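Local coordinates for protein fucose-binding lectin (PDB 6HTN) that probably binds carbohydrates as a beta-propeller lectin, and holds methyl alpha-L-fucoside in its sugar-binding pockets in the crystal, at residues Gly2-Leu7 / Ala52-Trp57; Lys26-Cys31 / Ala41-Phe46; His65-Ala70 / Cys81-Lys86. All blocks are in the same frame, centred on the assembly; numbering follows the deposited sequence.

Contact 1 (Gly2-Leu7 / Ala52-Trp57); sequences GATSWL and AGATSW. Unlike the reference sequence in segment 2-7: Leu7 (reference Val).
Ser56 OG is gripped by the hydroxyl of Thr4 and by a water: it lies 2.7 Å from Thr4 OG1 in a hydrogen bond that either hydroxyl could donate, and 2.8 Å from water 2. Thr4 OG1 is anti to its backbone N (chi1 -165°), which carries it across to Ser56. Ser56 OG sits between its own backbone N and carbonyl carbon (chi1 63°), and this brings it to Thr4 and past the ring atom CE3 of Trp6. Thr4 CG2 also touches Ser56 OG and CB. Water 2 also donates to Ser5 O at 2.8 Å and, weakly, to Ser56 O, tying the two backbones together next to the hydroxyls. At the start of the segments the backbones meet directly: the N of Gly2, the first modelled residue, donates to Ala52 O at 2.7 Å and also bonds Asp103 of the second subunit. Between these two ends Thr4 CB and Ala54 CB touch at 4.3 Å, while water 1 accepts from Ala54 N at 3.1 Å and weakly from Ala3 N. The strands 3-7 and 53-57 run almost parallel, 13° apart, yet they fan out: Gly2 CA is 4.4 Å from Gly53 CA, whereas Trp6 CA is 7.6 Å from Trp57 CA. Beyond that first backbone bond, side chains and waters link the strands, as between two sheets and not within one. Each strand is the first of an antiparallel four-stranded blade, bonded to 13-20 and 64-71 respectively. Thr55 reaches on to Ser106 of strand 103-108 in the third blade, and Ser5 OG bonds Thr105 of the second subunit, so the pair lies in a row of first strands that continues into the neighbouring chain.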
loop_
_atom_site.group_PDB
_atom_site.type_symbol
_atom_site.label_atom_id
_atom_site.label_comp_id
_atom_site.label_asym_id
_atom_site.label_seq_id
_atom_site.Cartn_x
_atom_site.Cartn_y
_atom_site.Cartn_z
ATOM N N GLY A 2 -12.204 -3.853 7.368
ATOM C CA GLY A 2 -13.179 -4.947 7.221
ATOM C C GLY A 2 -14.561 -4.573 7.673
ATOM O O GLY A 2 -14.683 -3.716 8.550
ATOM N N ALA A 3 -15.595 -5.100 7.039
ATOM C CA ALA A 3 -16.999 -4.834 7.388
ATOM C C ALA A 3 -17.737 -6.144 7.512
ATOM O O ALA A 3 -17.609 -6.994 6.578
ATOM C CB ALA A 3 -17.634 -3.964 6.387
ATOM N N THR A 4 -18.510 -6.339 8.562
ATOM C CA THR A 4 -19.378 -7.532 8.660
ATOM C C THR A 4 -20.700 -7.084 9.240
ATOM O O THR A 4 -20.759 -5.991 9.863
ATOM C CB THR A 4 -18.709 -8.679 9.396
ATOM O OG1 THR A 4 -19.473 -9.894 9.128
ATOM C CG2 THR A 4 -18.589 -8.448 10.882
ATOM N N SER A 5 -21.767 -7.825 9.039
ATOM C CA SER A 5 -23.089 -7.396 9.541
ATOM C C SER A 5 -23.947 -8.647 9.738
ATOM O O SER A 5 -23.676 -9.706 9.100
ATOM C CB SER A 5 -23.763 -6.442 8.637
ATOM O OG SER A 5 -24.032 -6.969 7.351
ATOM N N TRP A 6 -24.983 -8.516 10.567
ATOM C CA TRP A 6 -25.953 -9.621 10.748
ATOM C C TRP A 6 -27.284 -9.022 11.155
ATOM O O TRP A 6 -27.336 -7.914 11.692
ATOM C CB TRP A 6 -25.487 -10.661 11.766
ATOM C CG TRP A 6 -25.381 -10.150 13.171
ATOM C CD1 TRP A 6 -26.332 -10.249 14.158
ATOM C CD2 TRP A 6 -24.305 -9.402 13.746
ATOM N NE1 TRP A 6 -25.893 -9.651 15.315
ATOM C CE2 TRP A 6 -24.636 -9.147 15.102
ATOM C CE3 TRP A 6 -23.033 -9.000 13.278
ATOM C CZ2 TRP A 6 -23.794 -8.465 15.967
ATOM C CZ3 TRP A 6 -22.180 -8.393 14.158
ATOM C CH2 TRP A 6 -22.563 -8.083 15.463
ATOM N N LEU A 7 -28.348 -9.763 10.880
ATOM C CA LEU A 7 -29.718 -9.398 11.313
ATOM C C LEU A 7 -30.080 -10.209 12.534
ATOM O O LEU A 7 -29.809 -11.422 12.576
ATOM C CB LEU A 7 -30.674 -9.732 10.186
ATOM C CG LEU A 7 -30.681 -8.768 9.026
ATOM C CD1 LEU A 7 -31.408 -9.417 7.841
ATOM C CD2 LEU A 7 -31.243 -7.402 9.338
ATOM N N ALA A 52 -8.003 -4.994 8.365
ATOM C CA ALA A 52 -8.531 -6.269 8.849
ATOM C C ALA A 52 -9.648 -6.727 7.919
ATOM O O ALA A 52 -10.421 -5.911 7.414
ATOM C CB ALA A 52 -8.987 -6.091 10.255
ATOM N N GLY A 53 -9.644 -7.989 7.618
ATOM C CA GLY A 53 -10.798 -8.641 6.991
ATOM C C GLY A 53 -11.649 -9.248 8.086
ATOM O O GLY A 53 -11.110 -9.594 9.144
ATOM N N ALA A 54 -12.940 -9.283 7.865
ATOM C CA ALA A 54 -13.838 -9.796 8.904
ATOM C C ALA A 54 -14.893 -10.711 8.301
ATOM O O ALA A 54 -15.399 -10.422 7.185
ATOM C CB ALA A 54 -14.461 -8.623 9.620
ATOM N N THR A 55 -15.336 -11.649 9.119
ATOM C CA THR A 55 -16.489 -12.510 8.777
ATOM C C THR A 55 -17.239 -12.772 10.090
ATOM O O THR A 55 -16.640 -12.662 11.173
ATOM C CB THR A 55 -16.018 -13.784 8.048
ATOM O OG1 THR A 55 -17.222 -14.377 7.505
ATOM C CG2 THR A 55 -15.221 -14.715 8.907
ATOM N N SER A 56 -18.500 -13.156 9.995
ATOM C CA SER A 56 -19.288 -13.455 11.207
ATOM C C SER A 56 -20.373 -14.447 10.860
ATOM O O SER A 56 -20.726 -14.586 9.681
ATOM C CB SER A 56 -19.863 -12.179 11.774
ATOM O OG SER A 56 -20.764 -11.558 10.896
ATOM N N TRP A 57 -20.893 -15.119 11.874
ATOM C CA TRP A 57 -22.033 -16.052 11.661
ATOM C C TRP A 57 -22.859 -16.080 12.949
ATOM O O TRP A 57 -22.305 -15.920 14.035
ATOM C CB TRP A 57 -21.534 -17.437 11.306
ATOM C CG TRP A 57 -20.752 -18.152 12.356
ATOM C CD1 TRP A 57 -21.222 -19.057 13.265
ATOM C CD2 TRP A 57 -19.357 -18.038 12.615
ATOM N NE1 TRP A 57 -20.223 -19.544 14.028
ATOM C CE2 TRP A 57 -19.038 -18.941 13.658
ATOM C CE3 TRP A 57 -18.315 -17.307 12.041
ATOM C CZ2 TRP A 57 -17.763 -19.097 14.167
ATOM C CZ3 TRP A 57 -17.046 -17.501 12.533
ATOM C CH2 TRP A 57 -16.761 -18.371 13.579
HETATM O O HOH W 1 -14.255 -7.911 5.465
HETATM O O HOH W 2 -23.044 -12.413 9.546
#

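Contact 2 (Lys26-Cys31 / Ala41-Phe46); sequences KLLERC and ALTNQF. With MFU (methyl alpha-L-fucopyranoside), chain G.
Glu29 OE1 accepts from Leu42 N at 3.3 Å, met on the anti side and 35° out of the carboxylate plane, and takes a shorter bond, 2.6 Å, from O3 of the fucoside in chain G. Its partner oxygen OE2 accepts from the sugar O4 at 2.7 Å and is also bonded to Tyr18 OH, so both carboxylate oxygens have two partners. Glu29 CG lies anti to the backbone N (chi1 177°), and the chain stays extended beyond it toward the sugar. Ala41 N donates to the sugar O2 at 2.9 Å and, weakly, to O3. Further along, the hydroxyl of Thr43 accepts from Glu29 N at 3.1 Å while bonding Gly40 O, which leaves it clasped between strand and loop. The backbone of Leu27 is satisfied at both ends: its N donates to Phe46 O at 2.9 Å, and its O accepts from Asn44 N at 3.0 Å. Water 3 accepts from Phe46 N and lies close to Leu27 O and Leu42 O. The loop braces itself through Gln45 NE2, which donates to Ala41 O at 2.8 Å. The polar ends of Lys26 and Asn44 turn to Ser47 and Gln21. A type II turn from Leu42 to Gln45 shapes the loop, which leads out of the first blade. With Arg16 and Trp87 also bonding the sugar, this is the fucose site of a fungal-type propeller lectin, set between adjacent blades, where an arginine, a glutamate and a tryptophan grip the sugar.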
loop_
_atom_site.group_PDB
_atom_site.type_symbol
_atom_site.label_atom_id
_atom_site.label_comp_id
_atom_site.label_asym_id
_atom_site.label_seq_id
_atom_site.Cartn_x
_atom_site.Cartn_y
_atom_site.Cartn_z
ATOM N N LYS A 26 -3.182 0.482 16.432
ATOM C CA LYS A 26 -4.128 -0.487 17.015
ATOM C C LYS A 26 -5.401 -0.584 16.205
ATOM O O LYS A 26 -5.894 0.400 15.657
ATOM C CB LYS A 26 -4.458 -0.135 18.466
ATOM C CG LYS A 26 -3.175 -0.133 19.282
ATOM C CD LYS A 26 -2.921 -1.242 20.158
ATOM C CE LYS A 26 -1.762 -0.991 21.117
ATOM N NZ LYS A 26 -1.046 -2.269 21.413
ATOM N N LEU A 27 -5.969 -1.786 16.184
ATOM C CA LEU A 27 -7.267 -1.990 15.516
ATOM C C LEU A 27 -8.383 -1.307 16.306
ATOM O O LEU A 27 -8.379 -1.344 17.570
ATOM C CB LEU A 27 -7.533 -3.488 15.305
ATOM C CG LEU A 27 -6.581 -4.201 14.357
ATOM C CD1 LEU A 27 -6.778 -5.711 14.420
ATOM C CD2 LEU A 27 -6.707 -3.696 12.947
ATOM N N LEU A 28 -9.258 -0.703 15.553
ATOM C CA LEU A 28 -10.510 -0.048 16.020
ATOM C C LEU A 28 -11.672 -0.905 15.558
ATOM O O LEU A 28 -11.701 -1.360 14.365
ATOM C CB LEU A 28 -10.593 1.335 15.374
ATOM C CG LEU A 28 -11.892 2.099 15.541
ATOM C CD1 LEU A 28 -12.149 2.402 17.009
ATOM C CD2 LEU A 28 -11.879 3.391 14.734
ATOM N N GLU A 29 -12.665 -1.092 16.416
ATOM C CA GLU A 29 -13.956 -1.712 16.058
ATOM C C GLU A 29 -15.052 -0.686 16.252
ATOM O O GLU A 29 -15.156 -0.152 17.406
ATOM C CB GLU A 29 -14.230 -2.927 16.920
ATOM C CG GLU A 29 -15.578 -3.565 16.655
ATOM C CD GLU A 29 -15.924 -4.678 17.611
ATOM O OE1 GLU A 29 -15.627 -4.547 18.834
ATOM O OE2 GLU A 29 -16.483 -5.737 17.137
ATOM N N ARG A 30 -15.770 -0.344 15.228
ATOM C CA ARG A 30 -16.916 0.585 15.304
ATOM C C ARG A 30 -18.196 -0.218 15.141
ATOM O O ARG A 30 -18.256 -1.108 14.266
ATOM C CB ARG A 30 -16.832 1.718 14.311
ATOM C CG ARG A 30 -15.656 2.640 14.593
ATOM C CD ARG A 30 -15.873 3.527 15.851
ATOM N NE ARG A 30 -16.785 4.577 15.484
ATOM C CZ ARG A 30 -17.388 5.412 16.391
ATOM N NH1 ARG A 30 -17.228 5.216 17.670
ATOM N NH2 ARG A 30 -18.044 6.447 15.960
ATOM N N CYS A 31 -19.162 0.054 15.990
ATOM C CA CYS A 31 -20.382 -0.776 16.098
ATOM C C CYS A 31 -21.634 0.015 15.870
ATOM O O CYS A 31 -21.747 1.149 16.376
ATOM C CB CYS A 31 -20.471 -1.387 17.480
ATOM S SG CYS A 31 -19.036 -2.271 18.051
ATOM N N ALA A 41 -15.554 -3.489 21.924
ATOM C CA ALA A 41 -14.612 -4.017 22.902
ATOM C C ALA A 41 -13.232 -4.317 22.294
ATOM O O ALA A 41 -12.249 -4.343 23.003
ATOM C CB ALA A 41 -15.196 -5.212 23.592
ATOM N N LEU A 42 -13.184 -4.642 20.985
ATOM C CA LEU A 42 -11.878 -4.973 20.369
ATOM C C LEU A 42 -10.948 -3.745 20.395
ATOM O O LEU A 42 -9.744 -3.921 20.421
ATOM C CB LEU A 42 -12.118 -5.493 18.945
ATOM C CG LEU A 42 -10.864 -5.718 18.100
ATOM C CD1 LEU A 42 -11.089 -6.910 17.138
ATOM C CD2 LEU A 42 -10.531 -4.443 17.311
ATOM N N THR A 43 -11.544 -2.558 20.369
ATOM C CA THR A 43 -10.814 -1.279 20.166
ATOM C C THR A 43 -9.628 -1.159 21.110
ATOM O O THR A 43 -9.793 -1.325 22.346
ATOM C CB THR A 43 -11.752 -0.110 20.343
ATOM O OG1 THR A 43 -12.763 -0.203 19.355
ATOM C CG2 THR A 43 -11.070 1.240 20.241
ATOM N N ASN A 44 -8.453 -0.830 20.543
ATOM C CA ASN A 44 -7.203 -0.483 21.265
ATOM C C ASN A 44 -6.579 -1.705 21.931
ATOM O O ASN A 44 -5.584 -1.499 22.642
ATOM C CB ASN A 44 -7.432 0.698 22.220
ATOM C CG ASN A 44 -7.560 1.979 21.434
ATOM O OD1 ASN A 44 -7.074 2.103 20.297
ATOM N ND2 ASN A 44 -8.188 2.996 22.024
ATOM N N GLN A 45 -7.071 -2.921 21.736
ATOM C CA GLN A 45 -6.454 -4.084 22.371
ATOM C C GLN A 45 -5.280 -4.638 21.576
ATOM O O GLN A 45 -4.376 -5.232 22.182
ATOM C CB GLN A 45 -7.427 -5.226 22.608
ATOM C CG GLN A 45 -8.514 -4.952 23.622
ATOM C CD GLN A 45 -9.162 -6.275 24.025
ATOM O OE1 GLN A 45 -8.488 -7.224 24.434
ATOM N NE2 GLN A 45 -10.466 -6.389 23.787
ATOM N N PHE A 46 -5.296 -4.516 20.248
ATOM C CA PHE A 46 -4.382 -5.310 19.402
ATOM C C PHE A 46 -3.655 -4.439 18.353
ATOM O O PHE A 46 -4.301 -3.657 17.660
ATOM C CB PHE A 46 -5.144 -6.415 18.680
ATOM C CG PHE A 46 -5.989 -7.267 19.601
ATOM C CD1 PHE A 46 -5.427 -8.191 20.434
ATOM C CD2 PHE A 46 -7.360 -7.079 19.609
ATOM C CE1 PHE A 46 -6.231 -8.951 21.274
ATOM C CE2 PHE A 46 -8.180 -7.902 20.377
ATOM C CZ PHE A 46 -7.598 -8.801 21.237
HETATM C C1 MFU G . -20.358 -5.503 21.193
HETATM C C2 MFU G . -18.874 -5.249 20.915
HETATM C C3 MFU G . -18.009 -6.465 20.868
HETATM C C4 MFU G . -18.539 -7.382 19.777
HETATM C C5 MFU G . -20.002 -7.600 20.197
HETATM C C6 MFU G . -20.722 -8.459 19.111
HETATM O O1 MFU G . -20.275 -6.126 22.426
HETATM O O2 MFU G . -18.326 -4.462 22.036
HETATM O O3 MFU G . -16.617 -6.204 20.571
HETATM O O4 MFU G . -18.588 -6.712 18.494
HETATM O O5 MFU G . -20.787 -6.403 20.129
HETATM C CM MFU G . -21.613 -6.423 22.914
HETATM O O HOH W 3 -7.523 -3.758 18.765
#

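Contact 3 (His65-Ala70 / Cys81-Lys86); sequences HIRVYA and CWDKDK. With MFU (methyl alpha-L-fucopyranoside), chain G; MFU (methyl alpha-L-fucopyranoside), chain H.
The guanidinium of Arg67 has Cys81 over one face and acceptors round its edge: Asp83 OD1, Trp82 O, in only a weak bond from NH1, and, beside NE, O4 of the fucoside in chain H. Cys81 SG touches Arg67 CD at 3.5 Å. The His65 ring meets Asp83 OD1 at its edge, in the ring plane, with Asp83 O over one face; Trp57 stacks on the same ring. Trp82 is layered: the backbone of Lys84 to Lys86 lies against one face, and C4 of the fucoside in chain G sits 3.7 Å above the centre of the other, an arrangement consistent with CH-pi contact. The central acceptor is Asp83 OD1, which takes three donors: His65 ND1 at 2.8 Å, Arg67 NH2 at 2.9 Å and Arg67 NH1 at 3.1 Å. Asp83 OD1 receives NH2 at its syn lone pair, whereas NH1 comes from above the carboxylate plane, and the guanidinium and carboxylate planes are 61° apart. NH1 and NH2 together grip one oxygen, end-on, while Asp83 OD2 is held by Tyr88. Arg67 bends at chi2 (-69°), turning CD away from an extended path, and NH1 bonds Ile66 O as well. Next to this cluster Ile66 and Trp82 form an antiparallel hydrogen-bonded pair, with Ile66 N to Trp82 O at 2.9 Å and the reciprocal Trp82 N to Ile66 O. With its orientation fixed in this way, Arg67 presents NE to the chain H sugar O4 at 2.8 Å and NH2 to O5. Since His65 NE2 also bonds Asp59, two carboxylates may favour a protonated ring, though nearby Arg67 would oppose it. Through its bonds to Arg67, Asp83 acts as a second-shell carboxylate, which probably stabilises the arginine's positive charge and helps direct its N-H groups at the fucoside.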
loop_
_atom_site.group_PDB
_atom_site.type_symbol
_atom_site.label_atom_id
_atom_site.label_comp_id
_atom_site.label_asym_id
_atom_site.label_seq_id
_atom_site.Cartn_x
_atom_site.Cartn_y
_atom_site.Cartn_z
ATOM N N HIS A 65 -20.875 -14.794 16.221
ATOM C CA HIS A 65 -19.455 -15.144 16.308
ATOM C C HIS A 65 -18.750 -14.294 15.250
ATOM O O HIS A 65 -19.306 -14.177 14.130
ATOM C CB HIS A 65 -19.204 -16.621 15.997
ATOM C CG HIS A 65 -19.924 -17.514 16.953
ATOM N ND1 HIS A 65 -19.229 -18.164 17.948
ATOM C CD2 HIS A 65 -21.231 -17.847 17.050
ATOM C CE1 HIS A 65 -20.135 -18.879 18.673
ATOM N NE2 HIS A 65 -21.352 -18.670 18.164
ATOM N N ILE A 66 -17.623 -13.701 15.614
ATOM C CA ILE A 66 -16.907 -12.811 14.667
ATOM C C ILE A 66 -15.463 -13.272 14.604
ATOM O O ILE A 66 -14.857 -13.657 15.600
ATOM C CB ILE A 66 -16.996 -11.336 15.102
ATOM C CG1 ILE A 66 -18.422 -10.877 15.342
ATOM C CG2 ILE A 66 -16.272 -10.449 14.099
ATOM C CD1 ILE A 66 -18.556 -9.495 15.968
ATOM N N ARG A 67 -14.886 -13.236 13.394
ATOM C CA ARG A 67 -13.466 -13.502 13.208
ATOM C C ARG A 67 -12.882 -12.368 12.366
ATOM O O ARG A 67 -13.454 -12.014 11.334
ATOM C CB ARG A 67 -13.257 -14.857 12.520
ATOM C CG ARG A 67 -13.754 -16.060 13.310
ATOM C CD ARG A 67 -12.916 -16.305 14.528
ATOM N NE ARG A 67 -13.341 -17.506 15.288
ATOM C CZ ARG A 67 -14.299 -17.508 16.196
ATOM N NH1 ARG A 67 -15.003 -16.424 16.495
ATOM N NH2 ARG A 67 -14.560 -18.657 16.811
ATOM N N VAL A 68 -11.775 -11.824 12.843
ATOM C CA VAL A 68 -11.086 -10.673 12.214
ATOM C C VAL A 68 -9.654 -11.111 11.948
ATOM O O VAL A 68 -9.018 -11.727 12.809
ATOM C CB VAL A 68 -11.134 -9.456 13.187
ATOM C CG1 VAL A 68 -10.384 -8.291 12.693
ATOM C CG2 VAL A 68 -12.543 -9.059 13.475
ATOM N N TYR A 69 -9.146 -10.794 10.764
ATOM C CA TYR A 69 -7.824 -11.219 10.268
ATOM C C TYR A 69 -7.015 -10.012 9.801
ATOM O O TYR A 69 -7.503 -9.222 8.986
ATOM C CB TYR A 69 -7.999 -12.238 9.119
ATOM C CG TYR A 69 -8.780 -13.471 9.507
ATOM C CD1 TYR A 69 -8.143 -14.532 10.129
ATOM C CD2 TYR A 69 -10.158 -13.502 9.365
ATOM C CE1 TYR A 69 -8.874 -15.639 10.552
ATOM C CE2 TYR A 69 -10.898 -14.583 9.801
ATOM C CZ TYR A 69 -10.256 -15.645 10.413
ATOM O OH TYR A 69 -10.995 -16.695 10.907
ATOM N N ALA A 70 -5.813 -9.874 10.323
ATOM C CA ALA A 70 -4.918 -8.770 9.981
ATOM C C ALA A 70 -3.504 -9.276 9.945
ATOM O O ALA A 70 -3.251 -10.417 10.294
ATOM C CB ALA A 70 -5.052 -7.635 10.989
ATOM N N CYS A 81 -10.878 -13.365 17.659
ATOM C CA CYS A 81 -12.141 -14.129 17.741
ATOM C C CYS A 81 -13.060 -13.576 18.835
ATOM O O CYS A 81 -12.573 -13.355 19.963
ATOM C CB CYS A 81 -11.851 -15.565 18.121
ATOM S SG CYS A 81 -10.593 -16.357 17.081
ATOM N N TRP A 82 -14.328 -13.532 18.532
ATOM C CA TRP A 82 -15.424 -13.245 19.486
ATOM C C TRP A 82 -16.443 -14.364 19.367
ATOM O O TRP A 82 -16.981 -14.579 18.265
ATOM C CB TRP A 82 -16.054 -11.914 19.180
ATOM C CG TRP A 82 -17.206 -11.537 20.073
ATOM C CD1 TRP A 82 -18.513 -11.885 19.948
ATOM C CD2 TRP A 82 -17.103 -10.695 21.234
ATOM N NE1 TRP A 82 -19.239 -11.320 20.978
ATOM C CE2 TRP A 82 -18.395 -10.610 21.778
ATOM C CE3 TRP A 82 -16.039 -10.083 21.880
ATOM C CZ2 TRP A 82 -18.649 -9.816 22.907
ATOM C CZ3 TRP A 82 -16.295 -9.306 22.995
ATOM C CH2 TRP A 82 -17.588 -9.195 23.502
ATOM N N ASP A 83 -16.792 -15.002 20.490
ATOM C CA ASP A 83 -17.837 -16.056 20.532
ATOM C C ASP A 83 -18.975 -15.698 21.485
ATOM O O ASP A 83 -20.060 -16.259 21.339
ATOM C CB ASP A 83 -17.254 -17.414 20.925
ATOM C CG ASP A 83 -16.266 -17.969 19.925
ATOM O OD1 ASP A 83 -16.583 -17.898 18.701
ATOM O OD2 ASP A 83 -15.255 -18.531 20.358
ATOM N N LYS A 84 -18.739 -14.802 22.429
ATOM C CA LYS A 84 -19.771 -14.549 23.462
ATOM C C LYS A 84 -19.476 -13.247 24.183
ATOM O O LYS A 84 -20.363 -12.406 24.176
ATOM C CB LYS A 84 -19.827 -15.716 24.450
ATOM C CG LYS A 84 -20.866 -15.555 25.566
ATOM C CD LYS A 84 -22.148 -16.292 25.403
ATOM C CE LYS A 84 -23.183 -15.821 26.418
ATOM N NZ LYS A 84 -22.996 -16.428 27.757
ATOM N N ASP A 85 -18.292 -13.124 24.758
ATOM C CA ASP A 85 -18.074 -12.008 25.722
ATOM C C ASP A 85 -16.638 -11.531 25.788
ATOM O O ASP A 85 -16.392 -10.640 26.603
ATOM C CB ASP A 85 -18.528 -12.451 27.117
ATOM C CG ASP A 85 -17.892 -13.755 27.588
ATOM O OD1 ASP A 85 -16.998 -14.316 26.880
ATOM O OD2 ASP A 85 -18.353 -14.269 28.643
ATOM N N LYS A 86 -15.731 -12.000 24.937
ATOM C CA LYS A 86 -14.348 -11.496 24.991
ATOM C C LYS A 86 -13.645 -11.788 23.662
ATOM O O LYS A 86 -13.918 -12.825 23.032
ATOM C CB LYS A 86 -13.528 -12.104 26.120
ATOM C CG LYS A 86 -13.356 -13.600 26.084
ATOM C CD LYS A 86 -12.847 -14.193 27.439
HETATM C C1 MFU G . -20.358 -5.503 21.193
HETATM C C2 MFU G . -18.874 -5.249 20.915
HETATM C C3 MFU G . -18.009 -6.465 20.868
HETATM C C4 MFU G . -18.539 -7.382 19.777
HETATM C C5 MFU G . -20.002 -7.600 20.197
HETATM C C6 MFU G . -20.722 -8.459 19.111
HETATM O O1 MFU G . -20.275 -6.126 22.426
HETATM O O2 MFU G . -18.326 -4.462 22.036
HETATM O O3 MFU G . -16.617 -6.204 20.571
HETATM O O4 MFU G . -18.588 -6.712 18.494
HETATM O O5 MFU G . -20.787 -6.403 20.129
HETATM C CM MFU G . -21.613 -6.423 22.914
HETATM C C1 MFU H . -11.551 -21.051 17.173
HETATM C C2 MFU H . -10.291 -20.490 16.516
HETATM C C3 MFU H . -10.145 -21.141 15.143
HETATM C C4 MFU H . -11.356 -20.834 14.320
HETATM C C5 MFU H . -12.592 -21.428 15.051
HETATM C C6 MFU H . -13.862 -21.147 14.285
HETATM O O1 MFU H . -11.268 -22.440 17.415
HETATM O O2 MFU H . -9.188 -20.807 17.370
HETATM O O3 MFU H . -8.926 -20.682 14.549
HETATM O O4 MFU H . -11.601 -19.442 14.170
HETATM O O5 MFU H . -12.683 -20.759 16.373
HETATM C CM MFU H . -12.464 -23.021 17.967
#

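Along the chain, contact 2 lies between the two segments of contact 1, and contact 3 follows both. Their centres are about 14 Å apart for contacts 1 and 2, about 10 Å for 1 and 3, and about 11 Å for 2 and 3. Contact 1 sets the first strands of two blades side by side. Contact 2 belongs to the first blade and its exit loop, contact 3 to the 64-71/77-82 hairpin of the second blade, with strand 64-71 next to the 53-58 strand of contact 1. Contacts 2 and 3 meet at the chain G fucoside from adjacent blades, and contact 3 also reaches the chain H fucoside. Sugar sites thus fall at the junctions between successive blades.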